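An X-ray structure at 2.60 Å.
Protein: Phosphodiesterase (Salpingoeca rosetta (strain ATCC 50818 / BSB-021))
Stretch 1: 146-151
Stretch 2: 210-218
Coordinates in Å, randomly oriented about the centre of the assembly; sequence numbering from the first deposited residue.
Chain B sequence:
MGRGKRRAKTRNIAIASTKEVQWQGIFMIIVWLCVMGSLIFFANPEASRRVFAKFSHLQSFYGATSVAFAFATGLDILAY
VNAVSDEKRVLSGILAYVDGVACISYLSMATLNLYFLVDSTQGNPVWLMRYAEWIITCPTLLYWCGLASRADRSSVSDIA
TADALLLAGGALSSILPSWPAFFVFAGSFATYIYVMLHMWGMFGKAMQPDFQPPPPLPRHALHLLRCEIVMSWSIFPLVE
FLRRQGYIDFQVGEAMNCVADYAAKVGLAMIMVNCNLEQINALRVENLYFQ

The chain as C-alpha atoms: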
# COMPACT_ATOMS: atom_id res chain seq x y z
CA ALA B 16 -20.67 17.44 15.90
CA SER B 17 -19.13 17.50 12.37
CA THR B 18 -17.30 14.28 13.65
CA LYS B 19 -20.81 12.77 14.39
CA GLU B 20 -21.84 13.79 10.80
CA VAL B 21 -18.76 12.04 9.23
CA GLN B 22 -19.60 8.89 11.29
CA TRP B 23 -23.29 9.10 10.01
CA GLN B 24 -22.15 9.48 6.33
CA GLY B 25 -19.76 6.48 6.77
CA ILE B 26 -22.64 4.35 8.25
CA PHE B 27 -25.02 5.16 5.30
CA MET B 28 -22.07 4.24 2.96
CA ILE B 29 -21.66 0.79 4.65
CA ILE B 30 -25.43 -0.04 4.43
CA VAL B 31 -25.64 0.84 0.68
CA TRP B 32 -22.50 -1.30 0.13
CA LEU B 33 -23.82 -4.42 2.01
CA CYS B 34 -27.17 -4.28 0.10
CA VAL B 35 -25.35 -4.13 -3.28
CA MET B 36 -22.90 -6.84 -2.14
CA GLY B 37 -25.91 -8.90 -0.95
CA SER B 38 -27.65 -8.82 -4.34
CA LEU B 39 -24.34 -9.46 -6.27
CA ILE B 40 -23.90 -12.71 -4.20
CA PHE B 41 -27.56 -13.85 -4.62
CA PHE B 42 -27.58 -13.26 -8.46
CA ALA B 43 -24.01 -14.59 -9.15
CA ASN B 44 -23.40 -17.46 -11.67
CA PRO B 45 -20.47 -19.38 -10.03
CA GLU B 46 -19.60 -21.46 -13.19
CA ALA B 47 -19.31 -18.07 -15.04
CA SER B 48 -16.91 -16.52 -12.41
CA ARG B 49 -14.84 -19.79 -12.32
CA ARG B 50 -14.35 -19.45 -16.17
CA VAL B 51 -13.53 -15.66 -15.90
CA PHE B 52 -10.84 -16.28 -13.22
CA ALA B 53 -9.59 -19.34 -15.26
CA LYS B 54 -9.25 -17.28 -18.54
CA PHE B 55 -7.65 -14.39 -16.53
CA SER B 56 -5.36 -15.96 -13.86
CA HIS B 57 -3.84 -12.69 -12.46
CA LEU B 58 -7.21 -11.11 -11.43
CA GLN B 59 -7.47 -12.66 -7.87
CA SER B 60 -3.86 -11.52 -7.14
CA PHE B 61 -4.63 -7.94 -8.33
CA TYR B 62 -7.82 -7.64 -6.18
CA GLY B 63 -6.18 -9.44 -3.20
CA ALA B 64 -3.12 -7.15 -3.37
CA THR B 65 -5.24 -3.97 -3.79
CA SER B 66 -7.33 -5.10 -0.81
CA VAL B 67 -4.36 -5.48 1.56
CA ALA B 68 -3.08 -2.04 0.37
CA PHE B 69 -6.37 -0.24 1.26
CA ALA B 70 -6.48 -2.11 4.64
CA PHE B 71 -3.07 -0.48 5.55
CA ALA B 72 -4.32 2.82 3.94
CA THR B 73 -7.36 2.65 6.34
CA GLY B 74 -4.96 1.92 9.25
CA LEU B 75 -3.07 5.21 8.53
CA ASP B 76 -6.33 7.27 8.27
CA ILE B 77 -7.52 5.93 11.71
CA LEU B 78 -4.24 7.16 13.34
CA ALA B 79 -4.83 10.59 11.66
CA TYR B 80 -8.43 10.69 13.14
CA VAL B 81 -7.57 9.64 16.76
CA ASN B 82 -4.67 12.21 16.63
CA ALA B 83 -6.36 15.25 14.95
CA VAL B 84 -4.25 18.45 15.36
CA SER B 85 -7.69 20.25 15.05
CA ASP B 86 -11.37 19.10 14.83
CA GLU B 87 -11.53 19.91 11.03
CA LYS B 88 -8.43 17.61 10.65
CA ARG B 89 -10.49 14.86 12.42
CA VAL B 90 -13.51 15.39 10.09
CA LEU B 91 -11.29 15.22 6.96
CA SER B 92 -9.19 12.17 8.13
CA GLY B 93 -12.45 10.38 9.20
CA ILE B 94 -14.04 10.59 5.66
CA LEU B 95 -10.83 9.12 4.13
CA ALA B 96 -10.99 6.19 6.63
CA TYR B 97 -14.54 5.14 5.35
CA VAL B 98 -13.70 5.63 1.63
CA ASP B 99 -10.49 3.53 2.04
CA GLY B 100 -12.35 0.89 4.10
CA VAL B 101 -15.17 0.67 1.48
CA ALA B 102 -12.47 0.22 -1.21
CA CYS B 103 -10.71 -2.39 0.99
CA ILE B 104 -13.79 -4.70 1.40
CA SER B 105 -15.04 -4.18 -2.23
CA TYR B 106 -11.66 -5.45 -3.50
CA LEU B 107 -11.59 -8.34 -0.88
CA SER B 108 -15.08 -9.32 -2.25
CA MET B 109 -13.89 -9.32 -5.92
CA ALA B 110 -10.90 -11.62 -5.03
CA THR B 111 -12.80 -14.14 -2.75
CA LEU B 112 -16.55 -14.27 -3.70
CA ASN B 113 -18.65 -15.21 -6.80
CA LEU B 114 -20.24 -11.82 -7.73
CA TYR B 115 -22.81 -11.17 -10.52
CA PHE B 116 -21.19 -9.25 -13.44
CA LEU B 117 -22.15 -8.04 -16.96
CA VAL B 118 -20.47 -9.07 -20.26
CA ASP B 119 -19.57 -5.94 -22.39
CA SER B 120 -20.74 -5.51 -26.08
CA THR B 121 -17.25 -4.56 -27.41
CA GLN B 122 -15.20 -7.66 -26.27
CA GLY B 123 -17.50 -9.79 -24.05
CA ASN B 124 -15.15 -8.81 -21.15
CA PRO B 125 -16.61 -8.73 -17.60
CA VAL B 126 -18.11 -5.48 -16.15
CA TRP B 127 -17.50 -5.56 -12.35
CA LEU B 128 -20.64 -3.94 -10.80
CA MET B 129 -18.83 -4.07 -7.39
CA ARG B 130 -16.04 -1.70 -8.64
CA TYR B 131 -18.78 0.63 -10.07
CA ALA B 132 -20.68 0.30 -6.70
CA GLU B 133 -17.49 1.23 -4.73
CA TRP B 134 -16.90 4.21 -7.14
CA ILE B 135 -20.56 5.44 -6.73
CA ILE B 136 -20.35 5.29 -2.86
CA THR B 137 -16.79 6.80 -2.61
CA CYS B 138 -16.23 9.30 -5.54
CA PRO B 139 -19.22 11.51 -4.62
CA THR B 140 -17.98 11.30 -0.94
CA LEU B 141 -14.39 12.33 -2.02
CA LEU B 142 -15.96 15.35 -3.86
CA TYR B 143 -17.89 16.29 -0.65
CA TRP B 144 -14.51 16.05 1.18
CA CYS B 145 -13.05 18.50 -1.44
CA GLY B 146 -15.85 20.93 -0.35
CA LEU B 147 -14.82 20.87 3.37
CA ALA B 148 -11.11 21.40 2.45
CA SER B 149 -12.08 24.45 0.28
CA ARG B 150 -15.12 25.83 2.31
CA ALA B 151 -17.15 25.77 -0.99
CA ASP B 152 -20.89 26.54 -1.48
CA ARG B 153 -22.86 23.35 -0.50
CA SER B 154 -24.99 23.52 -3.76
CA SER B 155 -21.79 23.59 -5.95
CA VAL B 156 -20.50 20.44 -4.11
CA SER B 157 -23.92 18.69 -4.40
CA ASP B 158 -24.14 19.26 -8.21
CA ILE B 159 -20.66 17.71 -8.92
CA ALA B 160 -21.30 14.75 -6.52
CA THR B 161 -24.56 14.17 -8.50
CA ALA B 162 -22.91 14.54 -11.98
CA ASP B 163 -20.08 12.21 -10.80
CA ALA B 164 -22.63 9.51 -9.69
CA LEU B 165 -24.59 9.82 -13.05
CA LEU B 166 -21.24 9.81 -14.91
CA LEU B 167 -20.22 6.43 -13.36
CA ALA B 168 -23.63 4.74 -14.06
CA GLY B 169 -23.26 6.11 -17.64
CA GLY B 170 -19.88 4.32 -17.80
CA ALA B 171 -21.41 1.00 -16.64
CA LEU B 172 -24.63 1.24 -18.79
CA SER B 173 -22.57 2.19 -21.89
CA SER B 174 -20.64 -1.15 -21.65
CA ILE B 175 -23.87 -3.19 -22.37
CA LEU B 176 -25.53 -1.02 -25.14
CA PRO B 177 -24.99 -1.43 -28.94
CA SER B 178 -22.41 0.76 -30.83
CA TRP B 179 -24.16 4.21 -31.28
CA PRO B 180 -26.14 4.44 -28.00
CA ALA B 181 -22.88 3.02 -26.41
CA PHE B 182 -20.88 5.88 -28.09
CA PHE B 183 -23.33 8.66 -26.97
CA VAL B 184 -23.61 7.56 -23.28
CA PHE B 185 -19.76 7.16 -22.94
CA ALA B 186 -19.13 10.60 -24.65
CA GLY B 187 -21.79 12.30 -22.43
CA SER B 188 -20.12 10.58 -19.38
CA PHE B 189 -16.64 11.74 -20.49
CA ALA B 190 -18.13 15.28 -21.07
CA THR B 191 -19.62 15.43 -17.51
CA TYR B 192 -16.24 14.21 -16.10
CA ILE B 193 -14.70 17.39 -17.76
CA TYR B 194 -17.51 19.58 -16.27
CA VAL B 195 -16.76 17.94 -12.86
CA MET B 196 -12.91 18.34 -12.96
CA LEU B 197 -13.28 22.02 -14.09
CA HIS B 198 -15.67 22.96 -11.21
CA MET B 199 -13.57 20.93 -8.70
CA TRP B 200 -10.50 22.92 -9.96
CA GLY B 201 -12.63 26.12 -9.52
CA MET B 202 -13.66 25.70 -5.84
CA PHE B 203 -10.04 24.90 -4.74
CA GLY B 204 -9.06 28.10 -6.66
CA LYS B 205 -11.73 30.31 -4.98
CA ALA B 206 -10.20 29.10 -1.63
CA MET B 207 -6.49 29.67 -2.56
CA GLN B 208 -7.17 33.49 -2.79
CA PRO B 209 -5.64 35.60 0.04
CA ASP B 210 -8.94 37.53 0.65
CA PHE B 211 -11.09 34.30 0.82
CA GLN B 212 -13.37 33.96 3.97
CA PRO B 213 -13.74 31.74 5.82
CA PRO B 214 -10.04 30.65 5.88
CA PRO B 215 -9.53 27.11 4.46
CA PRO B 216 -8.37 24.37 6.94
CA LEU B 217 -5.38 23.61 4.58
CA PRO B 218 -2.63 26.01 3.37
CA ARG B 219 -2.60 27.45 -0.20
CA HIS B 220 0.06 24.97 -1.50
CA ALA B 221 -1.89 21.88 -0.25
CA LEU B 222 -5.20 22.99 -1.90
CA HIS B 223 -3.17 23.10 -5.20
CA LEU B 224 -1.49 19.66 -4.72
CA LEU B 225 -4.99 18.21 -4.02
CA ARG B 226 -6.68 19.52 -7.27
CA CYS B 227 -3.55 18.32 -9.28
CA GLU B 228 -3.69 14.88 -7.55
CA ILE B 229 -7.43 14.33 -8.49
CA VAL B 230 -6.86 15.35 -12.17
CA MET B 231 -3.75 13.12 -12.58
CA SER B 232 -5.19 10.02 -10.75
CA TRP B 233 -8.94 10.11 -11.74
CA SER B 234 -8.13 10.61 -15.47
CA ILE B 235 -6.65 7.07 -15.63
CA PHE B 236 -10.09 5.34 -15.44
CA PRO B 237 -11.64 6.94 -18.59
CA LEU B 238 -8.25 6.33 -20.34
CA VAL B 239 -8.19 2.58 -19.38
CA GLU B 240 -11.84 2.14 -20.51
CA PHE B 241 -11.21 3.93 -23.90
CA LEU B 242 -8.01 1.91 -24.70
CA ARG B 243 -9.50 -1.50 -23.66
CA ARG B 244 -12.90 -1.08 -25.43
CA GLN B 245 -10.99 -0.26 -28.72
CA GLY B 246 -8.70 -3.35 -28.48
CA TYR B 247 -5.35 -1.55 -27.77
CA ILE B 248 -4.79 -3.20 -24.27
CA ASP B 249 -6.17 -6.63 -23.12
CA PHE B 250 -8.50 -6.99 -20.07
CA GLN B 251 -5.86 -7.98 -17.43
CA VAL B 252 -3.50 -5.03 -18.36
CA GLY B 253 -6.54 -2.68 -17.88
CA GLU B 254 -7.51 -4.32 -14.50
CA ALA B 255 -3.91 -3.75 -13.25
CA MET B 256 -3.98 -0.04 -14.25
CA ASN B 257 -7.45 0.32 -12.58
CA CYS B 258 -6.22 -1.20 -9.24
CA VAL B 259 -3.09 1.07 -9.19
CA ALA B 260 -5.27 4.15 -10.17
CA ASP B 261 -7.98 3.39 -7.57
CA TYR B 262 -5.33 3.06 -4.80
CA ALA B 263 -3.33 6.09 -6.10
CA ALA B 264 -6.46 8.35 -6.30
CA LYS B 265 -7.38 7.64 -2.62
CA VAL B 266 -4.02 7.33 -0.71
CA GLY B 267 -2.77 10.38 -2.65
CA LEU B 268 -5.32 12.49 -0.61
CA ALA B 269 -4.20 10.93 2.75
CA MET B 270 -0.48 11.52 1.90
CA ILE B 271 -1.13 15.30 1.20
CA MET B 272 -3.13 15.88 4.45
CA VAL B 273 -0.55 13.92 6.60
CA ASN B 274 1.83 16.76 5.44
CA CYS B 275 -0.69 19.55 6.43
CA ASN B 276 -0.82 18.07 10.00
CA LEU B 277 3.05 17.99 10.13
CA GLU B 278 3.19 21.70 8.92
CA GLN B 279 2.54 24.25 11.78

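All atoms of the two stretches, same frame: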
# COMPACT_ATOMS: atom_id res chain seq x y z
N GLY B 146 -15.01 19.82 -0.86
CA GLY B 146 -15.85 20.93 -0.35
C GLY B 146 -15.45 21.41 1.05
O GLY B 146 -15.34 22.63 1.24
N LEU B 147 -15.23 20.49 1.99
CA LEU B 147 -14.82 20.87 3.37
C LEU B 147 -13.43 21.50 3.34
O LEU B 147 -13.25 22.53 4.03
CB LEU B 147 -14.84 19.63 4.28
CG LEU B 147 -16.21 18.96 4.44
CD1 LEU B 147 -16.12 17.88 5.50
CD2 LEU B 147 -17.28 19.99 4.77
N ALA B 148 -12.51 20.91 2.59
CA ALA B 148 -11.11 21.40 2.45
C ALA B 148 -11.10 22.83 1.91
O ALA B 148 -10.21 23.60 2.32
CB ALA B 148 -10.32 20.48 1.54
N SER B 149 -12.06 23.18 1.04
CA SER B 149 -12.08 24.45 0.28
C SER B 149 -13.21 25.40 0.73
O SER B 149 -13.37 26.45 0.08
CB SER B 149 -12.15 24.13 -1.21
OG SER B 149 -13.37 23.49 -1.59
N ARG B 150 -13.97 25.04 1.78
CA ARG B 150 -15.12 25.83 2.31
C ARG B 150 -15.98 26.32 1.14
O ARG B 150 -16.26 27.53 1.08
CB ARG B 150 -14.61 27.01 3.15
CG ARG B 150 -13.59 26.64 4.21
CD ARG B 150 -14.14 26.02 5.47
NE ARG B 150 -13.08 26.03 6.45
CZ ARG B 150 -13.22 25.78 7.75
NH1 ARG B 150 -14.40 25.44 8.23
NH2 ARG B 150 -12.18 25.81 8.57
N ALA B 151 -16.38 25.44 0.23
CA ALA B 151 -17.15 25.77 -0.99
C ALA B 151 -18.63 25.90 -0.66
O ALA B 151 -19.03 25.43 0.44
CB ALA B 151 -16.95 24.70 -2.02
N ASP B 210 -7.78 36.78 0.10
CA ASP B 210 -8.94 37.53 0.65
C ASP B 210 -10.00 36.55 1.17
O ASP B 210 -10.77 36.95 2.07
CB ASP B 210 -9.52 38.50 -0.39
CG ASP B 210 -8.83 39.86 -0.42
OD1 ASP B 210 -8.53 40.39 0.69
OD2 ASP B 210 -8.58 40.40 -1.55
N PHE B 211 -10.01 35.31 0.65
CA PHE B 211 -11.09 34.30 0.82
C PHE B 211 -11.49 34.15 2.31
O PHE B 211 -10.59 33.95 3.16
CB PHE B 211 -10.64 32.96 0.22
CG PHE B 211 -11.68 31.87 0.28
CD1 PHE B 211 -12.78 31.86 -0.57
CD2 PHE B 211 -11.56 30.84 1.20
CE1 PHE B 211 -13.72 30.85 -0.50
CE2 PHE B 211 -12.51 29.84 1.28
CZ PHE B 211 -13.60 29.85 0.44
N GLN B 212 -12.79 34.27 2.63
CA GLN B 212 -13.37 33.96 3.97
C GLN B 212 -14.50 32.95 3.79
O GLN B 212 -15.28 33.08 2.85
CB GLN B 212 -13.85 35.24 4.69
N PRO B 213 -14.62 31.92 4.66
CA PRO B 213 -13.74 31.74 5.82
C PRO B 213 -12.43 31.07 5.42
O PRO B 213 -12.39 30.37 4.41
CB PRO B 213 -14.55 30.79 6.71
CG PRO B 213 -15.29 29.92 5.72
CD PRO B 213 -15.63 30.85 4.57
N PRO B 214 -11.34 31.24 6.21
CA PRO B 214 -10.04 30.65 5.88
C PRO B 214 -10.14 29.14 5.70
O PRO B 214 -10.81 28.47 6.49
CB PRO B 214 -9.13 31.00 7.08
CG PRO B 214 -9.82 32.17 7.76
CD PRO B 214 -11.30 31.96 7.50
N PRO B 215 -9.49 28.56 4.67
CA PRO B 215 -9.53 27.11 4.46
C PRO B 215 -8.73 26.38 5.55
O PRO B 215 -7.79 26.94 6.10
CB PRO B 215 -8.91 26.93 3.07
CG PRO B 215 -7.98 28.12 2.91
CD PRO B 215 -8.64 29.25 3.68
N PRO B 216 -9.10 25.13 5.92
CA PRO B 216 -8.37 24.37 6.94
C PRO B 216 -6.99 23.87 6.48
O PRO B 216 -6.26 23.38 7.31
CB PRO B 216 -9.28 23.18 7.25
CG PRO B 216 -10.16 23.01 6.01
CD PRO B 216 -10.27 24.39 5.41
N LEU B 217 -6.68 23.99 5.18
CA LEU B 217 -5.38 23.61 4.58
C LEU B 217 -4.71 24.86 4.01
O LEU B 217 -5.39 25.78 3.54
CB LEU B 217 -5.59 22.55 3.48
CG LEU B 217 -6.43 21.34 3.88
CD1 LEU B 217 -6.54 20.35 2.72
CD2 LEU B 217 -5.81 20.65 5.07
N PRO B 218 -3.36 24.92 4.02
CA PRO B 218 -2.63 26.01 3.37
C PRO B 218 -2.81 25.98 1.84
O PRO B 218 -3.20 24.96 1.26
CB PRO B 218 -1.17 25.78 3.78
CG PRO B 218 -1.08 24.30 4.07
CD PRO B 218 -2.45 23.91 4.60

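The contact joins the C-terminal end of a helix, which begins earlier in the chain, and the turn that follows it to a proline-rich segment without regular secondary structure. Together the two stretches bury 365 Å², and Arg150 contributes the largest share of any residue. Its position follows from the way the helix ends: Arg150 adopts a positive phi (44°), and the backbone folds back in a Schellman motif, with Ala151 N hydrogen-bonded to Gly146 O at 3.2 Å and a weak bond from Arg150 N to Leu147 O at 3.4 Å. This turn directs the CA-to-CB bond of Arg150 toward the second stretch, whereas that of Ser149 points away.

Asp210, at the start of the second stretch, is out of reach. Phe211 makes the first contact. Its CA-to-CB bond points toward the first stretch, and with chi1 in the t well Phe211 CZ comes to 3.4 Å from Ser149 O and 3.6 Å from Arg150 O. The carbonyl of Arg150 lies at the edge of the ring, near its plane, an arrangement that places the oxygen close to the weakly positive rim of ring hydrogens. The ring also packs on the aliphatic base of the arginine, with Phe211 CE2 4.0 Å from Arg150 CB. The CA-to-CB bond of Gln212, which is modelled only as far as CB, points away, and the residue takes no part.

The peptide bond preceding Pro213 is cis. The CA-to-CB bond of Pro213 points toward the first stretch, and Pro213 CG lies 3.9 Å from Arg150 CB; Pro213 O is also 3.9 Å from Arg150 CG. Arg150 CB thus meets carbons of both Phe211 and Pro213, while Arg150 CG lies near the Pro213 carbonyl.

The CA-to-CB bond of Pro214 points away, and the residue takes part through its backbone. Pro214 O accepts the one hydrogen bond that crosses between the stretches, from Arg150 NE, at 3.3 Å. The N-H...O angle of 127° is far from linear, and the bond is weak. Proline has no amide hydrogen to donate, so in this run of four prolines the backbone can offer only acceptors.

Pro215 runs alongside the helix end, with Pro215 CA 5.6 Å from Ser149 CA. Pro215 CB sits 3.7 Å from Ala148 O, while Pro215 CA lies at the edge of the Arg150 guanidinium, near the plane of the group. Pro216 follows with the closest approach of the contact, Pro216 CD lying only 3.2 Å from Ala148 O. Pro216 CD is also 3.4 Å from Arg150 NE, and Pro216 CG reaches to 3.7 Å from Leu147 O. The ring therefore lies against carbonyl groups of the last helical turn as well as against the arginine side chain. The end of the Leu147 side chain itself leads away.

Leu217 closes the contact. Its CA-to-CB bond points sideways, but the end of the side chain comes nearer, and Leu217 CD1 meets Ala148 CB at 4.0 Å in an apolar contact between two buried residues. Pro218, the N-cap residue of the next helix, lies beyond reach.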